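Local coordinates for protein glutathione synthetase-like effector 30 (Gpa-GSS30-apo) (Globodera pallida, PDB 5OET) that is an effector of a plant-parasitic nematode, related to glutathione synthetase and probably derived from a housekeeping glutathione synthetase gene by neofunctionalization, at residues A[218-222]-A[521-525]; A[296-300]-A[330-335]. Residue numbers count along the deposited sequence, not the author numbering.

Overall arrangement
The two contacts lie on opposite sides of the centre of the chain, their own centres about 43 Å apart and their nearest atoms about 30 Å apart. Contact 1 fixes the loop before helix 225-240 to the C-terminal strand 517-524 of the large mixed sheet. Contact 2 lies at the margin of the other mixed sheet, where the turn before strand 300-302 meets the end of helix 325-331. Most touching residues are buried in both, but contact 2 lies further out and includes the exposed Asn297. Each has one backbone hydrogen bond across the segments. Around it, contact 1 packs valine and methionine on a tyrosine ring and a proline on a leucine, whereas contact 2 adds small hydroxyl side chains to a leucine-centred apolar patch.

Contact 1 (A[218-222]-A[521-525]); sequences SVMPS and SPYLV
This is a buried loop-to-strand contact. It joins the loop between helices 196-210 and 225-240 to the end of strand 517-524, the last strand of the large mixed sheet. Phi/psi are -116/-21 at Val219, -130/89 at Met220 and -70/138 at Pro221. Tyr523 is extended; Leu524 centres an inverse gamma turn, Val525 N to Tyr523 O 2.9 Å. Val219 is nearest Leu524 (CA atoms 4.7 Å apart), Met220 nearest Tyr523 (5.3 Å). One nearly straight hydrogen bond crosses, Leu524 N to Val219 O at 2.8 Å. The Tyr523 backbone bonds instead to Ser94 and Phe96. The Tyr523 side chain (chi1 t) reaches across beside Val219 and Met220. Val219 (t) sets CG1 over one face of the Tyr523 ring, a CH-pi contact. Met220 (m, t, m) brings CG to 3.5 Å from Tyr523 CD2 and SD to the ring edge, a Met-aromatic contact. Pro221 CG lies 3.7 Å from Leu524 CD1. The chemistry is mainly apolar, with a single backbone hydrogen bond fixing where the loop meets the strand.

Contact 2 (A[296-300]-A[330-335]); sequences NNFSL and IDHSTA
Leu300 (chi1 t, chi2 p) lies over the end of helix 325-331, with CD2 4.0 Å from Ile330 CG2 and 4.3 Å from Ala335 CB. The contact joins a beta hairpin, strands 291-293 and 300-302, to the helix exit of the beta-alpha-beta unit 306-314, 325-331, 336-337. Phe298 lies nearest Ser333 (CA atoms 5.1 Å apart) and Ser299 nearest Thr334 (4.8 Å). Phe298 has left-handed backbone angles (61/27) in the hairpin turn. Phe298 O accepts a hydrogen bond from Thr334 N at 2.9 Å and lies 3.2 Å from Ser333 CA. The Phe298 ring makes a cation-pi contact with Arg157. Thr334 (p) points toward the turn: its OG1 is 3.3 Å from Ser299 CB and its CG2 3.5 Å from Asn297 O. His332 is the first residue to leave helical angles. Ser333 (p) then folds back, its OG donating to Ile330 O at 2.6 Å. Polar groups thus hold the helix exit and its link to the turn, while leucine, isoleucine and alanine meet on the side toward Val311 of strand 306-314.

Contact 1 (A[218-222]-A[521-525])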
ATOM      1  N   SER A 218       5.395   7.316  22.396  1.00 63.50           N
ATOM      2  CA  SER A 218       6.120   7.471  23.693  1.00 68.32           C
ATOM      3  C   SER A 218       7.116   6.324  24.017  1.00 67.52           C
ATOM      4  O   SER A 218       8.107   6.516  24.733  1.00 65.51           O
ATOM      5  CB  SER A 218       5.127   7.644  24.869  1.00 69.60           C
ATOM      6  OG  SER A 218       5.628   7.068  26.073  1.00 71.22           O
ATOM      7  N   VAL A 219       6.773   5.124  23.570  1.00 68.02           N
ATOM      8  CA  VAL A 219       7.711   4.028  23.460  1.00 66.51           C
ATOM      9  C   VAL A 219       7.914   3.603  21.999  1.00 64.14           C
ATOM     10  O   VAL A 219       8.906   2.945  21.679  1.00 61.80           O
ATOM     11  CB  VAL A 219       7.243   2.819  24.264  1.00 69.49           C
ATOM     12  CG1 VAL A 219       8.357   1.795  24.290  1.00 70.90           C
ATOM     13  CG2 VAL A 219       6.846   3.228  25.683  1.00 72.79           C
ATOM     14  N   MET A 220       6.968   3.943  21.127  1.00 63.11           N
ATOM     15  CA  MET A 220       7.111   3.792  19.687  1.00 60.09           C
ATOM     16  C   MET A 220       6.728   5.133  19.080  1.00 58.95           C
ATOM     17  O   MET A 220       5.557   5.356  18.788  1.00 58.26           O
ATOM     18  CB  MET A 220       6.197   2.677  19.200  1.00 60.18           C
ATOM     19  CG  MET A 220       6.704   1.288  19.545  1.00 60.79           C
ATOM     20  SD  MET A 220       5.742   0.043  18.692  1.00 62.60           S
ATOM     21  CE  MET A 220       4.241   0.157  19.663  1.00 62.54           C
ATOM     22  N   PRO A 221       7.706   6.050  18.927  1.00 59.26           N
ATOM     23  CA  PRO A 221       7.403   7.410  18.500  1.00 60.00           C
ATOM     24  C   PRO A 221       6.950   7.525  17.058  1.00 60.36           C
ATOM     25  O   PRO A 221       7.513   6.879  16.186  1.00 58.00           O
ATOM     26  CB  PRO A 221       8.740   8.145  18.673  1.00 61.14           C
ATOM     27  CG  PRO A 221       9.536   7.288  19.582  1.00 61.76           C
ATOM     28  CD  PRO A 221       9.144   5.903  19.190  1.00 60.59           C
ATOM     29  N   SER A 222       5.932   8.362  16.840  1.00 63.70           N
ATOM     30  CA  SER A 222       5.401   8.634  15.501  1.00 64.33           C
ATOM     31  C   SER A 222       6.470   9.195  14.570  1.00 61.65           C
ATOM     32  O   SER A 222       7.289  10.020  14.949  1.00 60.43           O
ATOM     33  CB  SER A 222       4.213   9.614  15.556  1.00 66.97           C
ATOM     34  OG  SER A 222       3.031   8.955  15.968  1.00 69.67           O
ATOM     35  N   SER A 521      11.940  -0.857  13.446  1.00 45.22           N
ATOM     36  CA  SER A 521      11.639   0.409  14.103  1.00 46.54           C
ATOM     37  C   SER A 521      11.901   0.284  15.621  1.00 46.28           C
ATOM     38  O   SER A 521      11.797  -0.799  16.181  1.00 44.48           O
ATOM     39  CB  SER A 521      10.200   0.852  13.792  1.00 46.59           C
ATOM     40  OG  SER A 521       9.267   0.112  14.542  1.00 47.40           O
ATOM     41  N   PRO A 522      12.265   1.392  16.278  1.00 45.74           N
ATOM     42  CA  PRO A 522      12.720   1.271  17.646  1.00 47.30           C
ATOM     43  C   PRO A 522      11.562   1.125  18.616  1.00 47.86           C
ATOM     44  O   PRO A 522      10.499   1.713  18.391  1.00 49.36           O
ATOM     45  CB  PRO A 522      13.446   2.593  17.879  1.00 46.98           C
ATOM     46  CG  PRO A 522      12.669   3.553  17.060  1.00 46.44           C
ATOM     47  CD  PRO A 522      12.203   2.794  15.853  1.00 45.36           C
ATOM     48  N   TYR A 523      11.763   0.304  19.648  1.00 48.26           N
ATOM     49  CA  TYR A 523      10.908   0.293  20.828  1.00 49.25           C
ATOM     50  C   TYR A 523      11.751   0.841  21.986  1.00 50.22           C
ATOM     51  O   TYR A 523      12.730   0.222  22.393  1.00 48.59           O
ATOM     52  CB  TYR A 523      10.391  -1.117  21.135  1.00 49.00           C
ATOM     53  CG  TYR A 523       9.269  -1.145  22.149  1.00 49.03           C
ATOM     54  CD1 TYR A 523       9.538  -1.170  23.523  1.00 50.44           C
ATOM     55  CD2 TYR A 523       7.933  -1.144  21.740  1.00 47.78           C
ATOM     56  CE1 TYR A 523       8.509  -1.213  24.455  1.00 51.09           C
ATOM     57  CE2 TYR A 523       6.900  -1.168  22.666  1.00 48.93           C
ATOM     58  CZ  TYR A 523       7.187  -1.199  24.022  1.00 50.49           C
ATOM     59  OH  TYR A 523       6.156  -1.235  24.937  1.00 51.92           O
ATOM     60  N   LEU A 524      11.366   2.005  22.499  1.00 51.23           N
ATOM     61  CA  LEU A 524      12.185   2.724  23.465  1.00 54.30           C
ATOM     62  C   LEU A 524      12.059   2.173  24.862  1.00 57.93           C
ATOM     63  O   LEU A 524      11.215   2.568  25.656  1.00 61.10           O
ATOM     64  CB  LEU A 524      11.916   4.221  23.440  1.00 54.43           C
ATOM     65  CG  LEU A 524      12.228   4.844  22.078  1.00 52.36           C
ATOM     66  CD1 LEU A 524      11.912   6.328  22.188  1.00 53.65           C
ATOM     67  CD2 LEU A 524      13.655   4.594  21.597  1.00 50.67           C
ATOM     68  N   VAL A 525      12.923   1.206  25.104  1.00 60.66           N
ATOM     69  CA  VAL A 525      13.251   0.676  26.408  1.00 63.05           C
ATOM     70  C   VAL A 525      13.738   1.788  27.384  1.00 67.10           C
ATOM     71  O   VAL A 525      14.820   2.391  27.238  1.00 66.06           O
ATOM     72  CB  VAL A 525      14.309  -0.439  26.194  1.00 63.54           C
ATOM     73  CG1 VAL A 525      15.208  -0.642  27.393  1.00 66.95           C
ATOM     74  CG2 VAL A 525      13.609  -1.726  25.770  1.00 62.77           C
TER

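Contact 2 (A[296-300]-A[330-335])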
ATOM      1  N   ASN A 296      19.203  32.915 -21.384  1.00 59.22           N
ATOM      2  CA  ASN A 296      19.069  34.270 -20.826  1.00 59.32           C
ATOM      3  C   ASN A 296      18.816  34.262 -19.335  1.00 58.45           C
ATOM      4  O   ASN A 296      19.505  34.953 -18.610  1.00 59.76           O
ATOM      5  CB  ASN A 296      17.901  34.991 -21.501  1.00 60.01           C
ATOM      6  CG  ASN A 296      18.072  35.093 -22.985  1.00 60.76           C
ATOM      7  OD1 ASN A 296      18.939  35.814 -23.472  1.00 60.98           O
ATOM      8  ND2 ASN A 296      17.247  34.368 -23.712  1.00 61.05           N
ATOM      9  N   ASN A 297      17.793  33.512 -18.912  1.00 57.93           N
ATOM     10  CA  ASN A 297      17.466  33.263 -17.504  1.00 57.14           C
ATOM     11  C   ASN A 297      18.464  32.351 -16.801  1.00 56.20           C
ATOM     12  O   ASN A 297      18.635  32.451 -15.588  1.00 56.70           O
ATOM     13  CB  ASN A 297      16.165  32.460 -17.401  1.00 57.38           C
ATOM     14  CG  ASN A 297      14.947  33.261 -17.693  1.00 59.46           C
ATOM     15  OD1 ASN A 297      14.999  34.338 -18.301  1.00 63.90           O
ATOM     16  ND2 ASN A 297      13.807  32.721 -17.284  1.00 59.32           N
ATOM     17  N   PHE A 298      19.027  31.399 -17.553  1.00 54.77           N
ATOM     18  CA  PHE A 298      19.664  30.206 -17.013  1.00 52.47           C
ATOM     19  C   PHE A 298      18.707  29.343 -16.207  1.00 50.70           C
ATOM     20  O   PHE A 298      19.139  28.568 -15.346  1.00 50.52           O
ATOM     21  CB  PHE A 298      20.922  30.539 -16.218  1.00 52.30           C
ATOM     22  CG  PHE A 298      21.944  31.256 -17.021  1.00 54.60           C
ATOM     23  CD1 PHE A 298      22.595  30.608 -18.078  1.00 55.73           C
ATOM     24  CD2 PHE A 298      22.243  32.585 -16.767  1.00 55.75           C
ATOM     25  CE1 PHE A 298      23.539  31.272 -18.848  1.00 56.87           C
ATOM     26  CE2 PHE A 298      23.206  33.244 -17.514  1.00 56.71           C
ATOM     27  CZ  PHE A 298      23.844  32.591 -18.566  1.00 57.57           C
ATOM     28  N   SER A 299      17.418  29.412 -16.527  1.00 49.90           N
ATOM     29  CA  SER A 299      16.433  28.591 -15.846  1.00 47.86           C
ATOM     30  C   SER A 299      16.314  27.280 -16.599  1.00 47.38           C
ATOM     31  O   SER A 299      16.552  27.221 -17.795  1.00 48.51           O
ATOM     32  CB  SER A 299      15.091  29.317 -15.679  1.00 47.76           C
ATOM     33  OG  SER A 299      14.411  29.471 -16.889  1.00 48.98           O
ATOM     34  N   LEU A 300      15.987  26.222 -15.863  1.00 46.61           N
ATOM     35  CA  LEU A 300      15.870  24.883 -16.407  1.00 45.64           C
ATOM     36  C   LEU A 300      14.446  24.715 -16.887  1.00 45.96           C
ATOM     37  O   LEU A 300      13.507  24.946 -16.115  1.00 45.37           O
ATOM     38  CB  LEU A 300      16.195  23.846 -15.328  1.00 43.72           C
ATOM     39  CG  LEU A 300      16.251  22.370 -15.726  1.00 43.03           C
ATOM     40  CD1 LEU A 300      17.476  22.066 -16.565  1.00 43.40           C
ATOM     41  CD2 LEU A 300      16.250  21.521 -14.456  1.00 42.26           C
ATOM     42  N   ILE A 330      22.080  20.955 -15.150  1.00 67.23           N
ATOM     43  CA  ILE A 330      21.034  21.188 -14.139  1.00 65.37           C
ATOM     44  C   ILE A 330      21.593  21.939 -12.914  1.00 65.98           C
ATOM     45  O   ILE A 330      20.946  22.838 -12.382  1.00 68.32           O
ATOM     46  CB  ILE A 330      20.391  19.865 -13.664  1.00 62.20           C
ATOM     47  CG1 ILE A 330      19.640  19.185 -14.809  1.00 62.45           C
ATOM     48  CG2 ILE A 330      19.440  20.101 -12.493  1.00 60.91           C
ATOM     49  CD1 ILE A 330      19.453  17.697 -14.598  1.00 61.71           C
ATOM     50  N   ASP A 331      22.776  21.543 -12.452  1.00 65.96           N
ATOM     51  CA  ASP A 331      23.387  22.136 -11.257  1.00 64.49           C
ATOM     52  C   ASP A 331      23.714  23.625 -11.428  1.00 62.54           C
ATOM     53  O   ASP A 331      23.596  24.390 -10.469  1.00 62.56           O
ATOM     54  CB  ASP A 331      24.651  21.362 -10.833  1.00 66.48           C
ATOM     55  CG  ASP A 331      24.876  21.391  -9.323  1.00 66.70           C
ATOM     56  OD1 ASP A 331      25.471  22.362  -8.809  1.00 67.82           O
ATOM     57  OD2 ASP A 331      24.438  20.432  -8.651  1.00 66.63           O
ATOM     58  N   HIS A 332      24.117  24.020 -12.638  1.00 59.59           N
ATOM     59  CA  HIS A 332      24.394  25.423 -12.965  1.00 58.47           C
ATOM     60  C   HIS A 332      23.175  26.032 -13.684  1.00 56.73           C
ATOM     61  O   HIS A 332      23.204  26.357 -14.863  1.00 57.93           O
ATOM     62  CB  HIS A 332      25.686  25.524 -13.789  1.00 59.73           C
ATOM     63  CG  HIS A 332      26.382  26.842 -13.654  1.00 60.96           C
ATOM     64  ND1 HIS A 332      27.040  27.465 -14.699  1.00 62.68           N
ATOM     65  CD2 HIS A 332      26.575  27.630 -12.568  1.00 61.82           C
ATOM     66  CE1 HIS A 332      27.625  28.564 -14.252  1.00 64.08           C
ATOM     67  NE2 HIS A 332      27.331  28.705 -12.971  1.00 63.83           N
ATOM     68  N   SER A 333      22.087  26.156 -12.938  1.00 53.42           N
ATOM     69  CA  SER A 333      20.833  26.692 -13.436  1.00 52.37           C
ATOM     70  C   SER A 333      20.068  27.222 -12.244  1.00 50.48           C
ATOM     71  O   SER A 333      20.460  26.962 -11.112  1.00 49.12           O
ATOM     72  CB  SER A 333      20.007  25.601 -14.100  1.00 51.86           C
ATOM     73  OG  SER A 333      19.353  24.814 -13.121  1.00 50.16           O
ATOM     74  N   THR A 334      18.951  27.904 -12.479  1.00 48.87           N
ATOM     75  CA  THR A 334      18.245  28.530 -11.378  1.00 47.80           C
ATOM     76  C   THR A 334      17.374  27.578 -10.549  1.00 47.21           C
ATOM     77  O   THR A 334      16.861  27.987  -9.511  1.00 47.76           O
ATOM     78  CB  THR A 334      17.412  29.722 -11.838  1.00 48.53           C
ATOM     79  OG1 THR A 334      16.319  29.274 -12.651  1.00 47.85           O
ATOM     80  CG2 THR A 334      18.318  30.730 -12.590  1.00 49.61           C
ATOM     81  N   ALA A 335      17.201  26.325 -10.968  1.00 46.50           N
ATOM     82  CA  ALA A 335      16.405  25.384 -10.185  1.00 46.19           C
ATOM     83  C   ALA A 335      17.059  25.129  -8.826  1.00 46.14           C
ATOM     84  O   ALA A 335      18.288  25.114  -8.712  1.00 45.96           O
ATOM     85  CB  ALA A 335      16.219  24.069 -10.935  1.00 46.02           C
TER